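Local coordinates for iron binding protein FbpA (Mannheimia haemolytica, PDB 1Q35) that binds ferric iron, probably in the periplasm as the solute-binding component of a bacterial iron-uptake system, at residues K20-E23 / G27-V30; E81-A86 / Y252-K257. All coordinates share one frame; numbering follows the deposited sequence.

Interaction 1 (K20-E23 / G27-V30)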
ATOM      1  N   LYS A  20       8.054 -17.599  -6.831  1.00 16.46           N
ATOM      2  CA  LYS A  20       8.656 -18.933  -6.827  1.00 17.14           C
ATOM      3  C   LYS A  20       7.617 -19.992  -7.172  1.00 17.09           C
ATOM      4  O   LYS A  20       7.916 -20.938  -7.899  1.00 17.30           O
ATOM      5  CB  LYS A  20       9.276 -19.245  -5.464  1.00 17.77           C
ATOM      6  CG  LYS A  20      10.528 -18.446  -5.160  1.00 19.57           C
ATOM      7  CD  LYS A  20      11.772 -19.079  -5.769  1.00 21.67           C
ATOM      8  CE  LYS A  20      13.043 -18.649  -5.050  1.00 22.90           C
ATOM      9  NZ  LYS A  20      13.551 -17.350  -5.544  1.00 23.80           N
ATOM     10  N   ASN A  21       6.401 -19.833  -6.659  1.00 16.95           N
ATOM     11  CA  ASN A  21       5.303 -20.736  -6.991  1.00 17.20           C
ATOM     12  C   ASN A  21       4.899 -20.613  -8.458  1.00 17.20           C
ATOM     13  O   ASN A  21       4.568 -21.609  -9.096  1.00 17.48           O
ATOM     14  CB  ASN A  21       4.098 -20.498  -6.076  1.00 17.15           C
ATOM     15  CG  ASN A  21       4.204 -21.264  -4.772  1.00 17.87           C
ATOM     16  OD1 ASN A  21       3.838 -22.437  -4.698  1.00 19.60           O
ATOM     17  ND2 ASN A  21       4.719 -20.606  -3.739  1.00 17.99           N
ATOM     18  N   PHE A  22       4.940 -19.395  -8.993  1.00 17.02           N
ATOM     19  CA  PHE A  22       4.712 -19.167 -10.419  1.00 17.02           C
ATOM     20  C   PHE A  22       5.743 -19.923 -11.255  1.00 17.61           C
ATOM     21  O   PHE A  22       5.384 -20.599 -12.213  1.00 17.75           O
ATOM     22  CB  PHE A  22       4.761 -17.668 -10.741  1.00 16.60           C
ATOM     23  CG  PHE A  22       4.879 -17.360 -12.213  1.00 15.68           C
ATOM     24  CD1 PHE A  22       3.768 -17.434 -13.043  1.00 15.20           C
ATOM     25  CD2 PHE A  22       6.098 -16.979 -12.760  1.00 15.49           C
ATOM     26  CE1 PHE A  22       3.876 -17.142 -14.402  1.00 15.43           C
ATOM     27  CE2 PHE A  22       6.205 -16.686 -14.119  1.00 15.72           C
ATOM     28  CZ  PHE A  22       5.089 -16.765 -14.929  1.00 15.77           C
ATOM     29  N   GLU A  23       7.015 -19.810 -10.885  1.00 18.12           N
ATOM     30  CA  GLU A  23       8.099 -20.482 -11.606  1.00 19.00           C
ATOM     31  C   GLU A  23       7.919 -21.997 -11.611  1.00 19.64           C
ATOM     32  O   GLU A  23       8.130 -22.650 -12.633  1.00 20.06           O
ATOM     33  CB  GLU A  23       9.454 -20.142 -10.984  1.00 19.15           C
ATOM     34  CG  GLU A  23       9.950 -18.741 -11.274  1.00 19.75           C
ATOM     35  CD  GLU A  23      11.323 -18.490 -10.691  1.00 20.92           C
ATOM     36  OE1 GLU A  23      11.493 -18.667  -9.467  1.00 22.34           O
ATOM     37  OE2 GLU A  23      12.236 -18.125 -11.450  1.00 21.01           O
ATOM     38  N   GLY A  27       6.824 -23.154 -15.244  1.00 20.70           N
ATOM     39  CA  GLY A  27       8.116 -23.380 -15.877  1.00 20.66           C
ATOM     40  C   GLY A  27       8.795 -22.126 -16.406  1.00 20.48           C
ATOM     41  O   GLY A  27       9.896 -22.201 -16.956  1.00 21.23           O
ATOM     42  N   ILE A  28       8.151 -20.970 -16.240  1.00 19.77           N
ATOM     43  CA  ILE A  28       8.683 -19.706 -16.740  1.00 19.19           C
ATOM     44  C   ILE A  28       9.649 -19.122 -15.714  1.00 18.88           C
ATOM     45  O   ILE A  28       9.305 -18.984 -14.544  1.00 19.09           O
ATOM     46  CB  ILE A  28       7.540 -18.704 -17.040  1.00 18.96           C
ATOM     47  CG1 ILE A  28       6.610 -19.262 -18.124  1.00 19.12           C
ATOM     48  CG2 ILE A  28       8.109 -17.354 -17.478  1.00 18.65           C
ATOM     49  CD1 ILE A  28       5.268 -18.568 -18.207  1.00 18.75           C
ATOM     50  N   LYS A  29      10.850 -18.780 -16.167  1.00 18.38           N
ATOM     51  CA  LYS A  29      11.886 -18.190 -15.324  1.00 18.12           C
ATOM     52  C   LYS A  29      11.572 -16.728 -15.031  1.00 17.52           C
ATOM     53  O   LYS A  29      11.283 -15.960 -15.939  1.00 17.25           O
ATOM     54  CB  LYS A  29      13.249 -18.296 -16.026  1.00 18.49           C
ATOM     55  CG  LYS A  29      14.386 -17.486 -15.407  1.00 19.68           C
ATOM     56  CD  LYS A  29      14.819 -18.042 -14.063  1.00 20.83           C
ATOM     57  CE  LYS A  29      16.062 -17.327 -13.548  1.00 22.07           C
ATOM     58  NZ  LYS A  29      16.560 -17.919 -12.279  1.00 23.20           N
ATOM     59  N   VAL A  30      11.654 -16.350 -13.757  1.00 16.94           N
ATOM     60  CA  VAL A  30      11.480 -14.966 -13.341  1.00 16.55           C
ATOM     61  C   VAL A  30      12.844 -14.339 -13.108  1.00 16.33           C
ATOM     62  O   VAL A  30      13.623 -14.826 -12.289  1.00 16.72           O
ATOM     63  CB  VAL A  30      10.648 -14.861 -12.040  1.00 16.37           C
ATOM     64  CG1 VAL A  30      10.647 -13.428 -11.497  1.00 16.64           C
ATOM     65  CG2 VAL A  30       9.228 -15.341 -12.279  1.00 16.45           C
TER
HETATM   66  O   HOH W   1      14.522 -17.098 -10.741  1.00 40.81           O
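In the beta-alpha-beta unit formed by strand 3-8, helix 16-26 and strand 29-34, Glu23 and Phe22 near the end of the helix meet the chain as it turns back into the second strand. Gly27 is the first residue to leave the helix, and its N closes the last helical turn on Glu23 O at 3.0 Å. At its positive phi of 83° a CB would collide with the carbonyl O of Thr26, which accounts for a glycine here. The Glu23 side chain, extended beyond CG, runs alongside Lys29 and receives Val30 N at OE2, 3.0 Å away. That bond is nearly straight (169°) and comes from the anti side, tilted 29° out of the carboxylate plane. A water donates to Glu23 OE2 and Val30 O and accepts from Lys29 NZ, bridging the two charges. Ile28 O is buried without a hydrogen-bond donor; the CA-H of Glu23 meets it, CA to O 3.5 Å. Val30 CG2 reaches the edge of the Phe22 ring, 3.6 Å from CD2, while Ile28 CD1 approaches Phe22 CZ obliquely at 3.7 Å. Val4 of the parallel strand 3-8 touches Phe22, Ile28 and Val30, and helix 243-254 packs on Phe22 through Leu249.

Interaction 2 (E81-A86 / Y252-K257)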
ATOM      1  N   GLU A  81     -10.407 -10.817 -16.055  1.00 17.88           N
ATOM      2  CA  GLU A  81     -11.789 -10.364 -15.965  1.00 18.77           C
ATOM      3  C   GLU A  81     -12.573 -11.153 -14.915  1.00 18.79           C
ATOM      4  O   GLU A  81     -13.341 -10.578 -14.147  1.00 19.18           O
ATOM      5  CB  GLU A  81     -12.472 -10.500 -17.327  1.00 19.32           C
ATOM      6  CG  GLU A  81     -13.905  -9.999 -17.360  1.00 21.31           C
ATOM      7  CD  GLU A  81     -14.508 -10.068 -18.747  1.00 23.92           C
ATOM      8  OE1 GLU A  81     -14.817  -9.000 -19.313  1.00 25.91           O
ATOM      9  OE2 GLU A  81     -14.670 -11.192 -19.266  1.00 25.72           O
ATOM     10  N   LYS A  82     -12.365 -12.465 -14.895  1.00 18.66           N
ATOM     11  CA  LYS A  82     -13.063 -13.368 -13.987  1.00 18.75           C
ATOM     12  C   LYS A  82     -12.558 -13.224 -12.553  1.00 18.07           C
ATOM     13  O   LYS A  82     -13.343 -13.243 -11.602  1.00 18.47           O
ATOM     14  CB  LYS A  82     -12.873 -14.817 -14.445  1.00 19.10           C
ATOM     15  CG  LYS A  82     -13.679 -15.847 -13.659  1.00 20.89           C
ATOM     16  CD  LYS A  82     -13.362 -17.268 -14.109  1.00 22.76           C
ATOM     17  CE  LYS A  82     -13.932 -18.308 -13.151  1.00 24.14           C
ATOM     18  NZ  LYS A  82     -12.904 -18.821 -12.207  1.00 24.89           N
ATOM     19  N   ASN A  83     -11.245 -13.068 -12.408  1.00 17.20           N
ATOM     20  CA  ASN A  83     -10.596 -13.127 -11.098  1.00 16.64           C
ATOM     21  C   ASN A  83     -10.604 -11.804 -10.342  1.00 16.09           C
ATOM     22  O   ASN A  83     -10.748 -11.797  -9.121  1.00 16.23           O
ATOM     23  CB  ASN A  83      -9.154 -13.616 -11.244  1.00 16.64           C
ATOM     24  CG  ASN A  83      -9.066 -15.100 -11.546  1.00 16.87           C
ATOM     25  OD1 ASN A  83     -10.029 -15.847 -11.356  1.00 18.69           O
ATOM     26  ND2 ASN A  83      -7.906 -15.539 -12.013  1.00 16.46           N
ATOM     27  N   ILE A  84     -10.438 -10.695 -11.055  1.00 15.53           N
ATOM     28  CA  ILE A  84     -10.316  -9.379 -10.430  1.00 14.76           C
ATOM     29  C   ILE A  84     -11.615  -8.598 -10.611  1.00 15.02           C
ATOM     30  O   ILE A  84     -11.998  -8.303 -11.746  1.00 15.19           O
ATOM     31  CB  ILE A  84      -9.133  -8.586 -11.040  1.00 14.29           C
ATOM     32  CG1 ILE A  84      -7.834  -9.398 -10.946  1.00 13.71           C
ATOM     33  CG2 ILE A  84      -9.000  -7.225 -10.342  1.00 13.95           C
ATOM     34  CD1 ILE A  84      -6.633  -8.747 -11.620  1.00 13.12           C
ATOM     35  N   PRO A  85     -12.312  -8.268  -9.524  1.00 15.19           N
ATOM     36  CA  PRO A  85     -13.512  -7.434  -9.626  1.00 15.71           C
ATOM     37  C   PRO A  85     -13.208  -6.125 -10.344  1.00 15.89           C
ATOM     38  O   PRO A  85     -12.099  -5.604 -10.223  1.00 15.75           O
ATOM     39  CB  PRO A  85     -13.890  -7.182  -8.164  1.00 15.59           C
ATOM     40  CG  PRO A  85     -13.322  -8.325  -7.426  1.00 15.55           C
ATOM     41  CD  PRO A  85     -12.043  -8.667  -8.129  1.00 14.99           C
ATOM     42  N   ALA A  86     -14.185  -5.607 -11.084  1.00 16.15           N
ATOM     43  CA  ALA A  86     -13.987  -4.427 -11.923  1.00 16.12           C
ATOM     44  C   ALA A  86     -13.475  -3.206 -11.157  1.00 15.97           C
ATOM     45  O   ALA A  86     -12.727  -2.402 -11.703  1.00 16.07           O
ATOM     46  CB  ALA A  86     -15.282  -4.082 -12.658  1.00 16.23           C
ATOM     47  N   TYR A 252      -1.600 -15.513 -13.263  1.00 12.46           N
ATOM     48  CA  TYR A 252      -1.258 -16.390 -12.142  1.00 12.57           C
ATOM     49  C   TYR A 252      -1.447 -15.675 -10.803  1.00 12.32           C
ATOM     50  O   TYR A 252      -2.022 -16.237  -9.871  1.00 12.56           O
ATOM     51  CB  TYR A 252       0.189 -16.877 -12.249  1.00 12.83           C
ATOM     52  CG  TYR A 252       0.569 -17.885 -11.184  1.00 13.79           C
ATOM     53  CD1 TYR A 252       1.079 -17.472  -9.956  1.00 14.88           C
ATOM     54  CD2 TYR A 252       0.408 -19.248 -11.401  1.00 14.84           C
ATOM     55  CE1 TYR A 252       1.418 -18.391  -8.972  1.00 15.22           C
ATOM     56  CE2 TYR A 252       0.746 -20.177 -10.428  1.00 14.93           C
ATOM     57  CZ  TYR A 252       1.254 -19.741  -9.216  1.00 15.45           C
ATOM     58  OH  TYR A 252       1.588 -20.658  -8.247  1.00 16.30           O
ATOM     59  N   LEU A 253      -0.966 -14.440 -10.713  1.00 12.02           N
ATOM     60  CA  LEU A 253      -1.055 -13.681  -9.465  1.00 11.85           C
ATOM     61  C   LEU A 253      -2.506 -13.364  -9.097  1.00 11.81           C
ATOM     62  O   LEU A 253      -2.810 -13.167  -7.916  1.00 11.81           O
ATOM     63  CB  LEU A 253      -0.213 -12.402  -9.535  1.00 11.94           C
ATOM     64  CG  LEU A 253       1.300 -12.632  -9.609  1.00 11.94           C
ATOM     65  CD1 LEU A 253       2.039 -11.329  -9.857  1.00 12.05           C
ATOM     66  CD2 LEU A 253       1.835 -13.321  -8.356  1.00 12.15           C
ATOM     67  N   SER A 254      -3.396 -13.340 -10.090  1.00 12.13           N
ATOM     68  CA  SER A 254      -4.823 -13.100  -9.870  1.00 12.55           C
ATOM     69  C   SER A 254      -5.620 -14.350  -9.474  1.00 12.68           C
ATOM     70  O   SER A 254      -6.769 -14.234  -9.059  1.00 13.06           O
ATOM     71  CB  SER A 254      -5.454 -12.488 -11.130  1.00 12.41           C
ATOM     72  OG  SER A 254      -5.779 -13.476 -12.104  1.00 13.16           O
ATOM     73  N   GLY A 255      -5.018 -15.528  -9.623  1.00 13.33           N
ATOM     74  CA  GLY A 255      -5.725 -16.787  -9.444  1.00 13.82           C
ATOM     75  C   GLY A 255      -5.846 -17.262  -8.009  1.00 14.23           C
ATOM     76  O   GLY A 255      -5.278 -16.682  -7.084  1.00 13.85           O
ATOM     77  N   GLU A 256      -6.583 -18.351  -7.834  1.00 15.01           N
ATOM     78  CA  GLU A 256      -6.916 -18.888  -6.517  1.00 15.68           C
ATOM     79  C   GLU A 256      -5.687 -19.149  -5.650  1.00 15.43           C
ATOM     80  O   GLU A 256      -5.660 -18.759  -4.478  1.00 15.28           O
ATOM     81  CB  GLU A 256      -7.719 -20.183  -6.685  1.00 16.53           C
ATOM     82  CG  GLU A 256      -8.167 -20.836  -5.391  1.00 18.64           C
ATOM     83  CD  GLU A 256      -8.907 -22.128  -5.648  1.00 21.71           C
ATOM     84  OE1 GLU A 256      -8.242 -23.182  -5.744  1.00 24.22           O
ATOM     85  OE2 GLU A 256     -10.146 -22.079  -5.770  1.00 23.93           O
ATOM     86  N   LYS A 257      -4.673 -19.801  -6.209  1.00 15.13           N
ATOM     87  CA  LYS A 257      -3.509 -20.202  -5.430  1.00 14.82           C
ATOM     88  C   LYS A 257      -2.722 -18.987  -4.955  1.00 13.98           C
ATOM     89  O   LYS A 257      -2.444 -18.851  -3.768  1.00 14.01           O
ATOM     90  CB  LYS A 257      -2.598 -21.139  -6.228  1.00 15.24           C
ATOM     91  CG  LYS A 257      -1.399 -21.637  -5.440  1.00 16.41           C
ATOM     92  CD  LYS A 257      -0.629 -22.712  -6.186  1.00 18.06           C
ATOM     93  CE  LYS A 257       0.751 -22.903  -5.581  1.00 19.40           C
ATOM     94  NZ  LYS A 257       1.518 -24.008  -6.223  1.00 21.08           N
TER
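Asn83, the last residue of helix 78-83, meets Ser254 where helix 243-254 gives way to helix 256-266, and the evidence for a close fit lies almost entirely in this pair. Their CA atoms are the nearest across the two segments, 5.9 Å apart, and both CB atoms point toward the opposing segment. Asn83 ND2 donates to Ser254 OG at 3.0 Å; the bond is nearly straight (169°), and the acceptor lies only 4° out of the amide plane. With chi1 at 82°, Ser254 OG is placed to donate to Glu251 O one turn back in its own helix while accepting from Asn83 ND2, so the serine serves as the acceptor across the contact. Asn83 CB also packs on Ser254 O at 3.3 Å. Although Asn83 ND2 comes within 3.4 Å of that carbonyl oxygen, Ser254 O, the poor angle rules out a second hydrogen bond. Gly255, at the N-cap position of the next helix, brings its CA to 3.6 Å from Asn83 ND2.

The packing is looser beside the amide. Ile84, the first residue beyond helix 78-83, brings CG1 to 3.9 Å from Ser254 CB, and its side chain also touches Val271. Farther out, Glu256 is exposed and makes no contact with 81-86. The whole interface buries just 155 Å², both sides summed.

Chemically, the contact is a small polar junction between uncharged groups. Asn83 OD1 accepts from Lys272 NZ, so both ends of the amide are engaged, which should hold it in this rotation and supports the assignment of its O and N ends; the ammonium group would be expected to polarise the amide and strengthen ND2 as a donor to the serine hydroxyl.

In the fold
Both contacts lie on the same side of the chain's centre, their own centres about 18 Å apart, and come in series: the 20-23/27-30 contact closes before segment 81-86 begins. Interaction 1 spans one helix-to-strand turn, its strand 29-34 pairing in parallel with strand 3-8 in the mixed sheet; interaction 2 joins helix ends 165 residues apart. Tyr252 OH lies 3.2 Å from Asn21 O, a probable hydrogen bond, and Tyr252 OH and Lys257 NZ both engage Asp25. Helix 243-254 thus touches both helix 16-26 and helix 78-83, and the start of helix 256-266 adds Lys257 toward helix 16-26. Both contacts are structural packing away from Tyr142, Tyr198 and Tyr199, which bind ferric iron, absent from this apo structure.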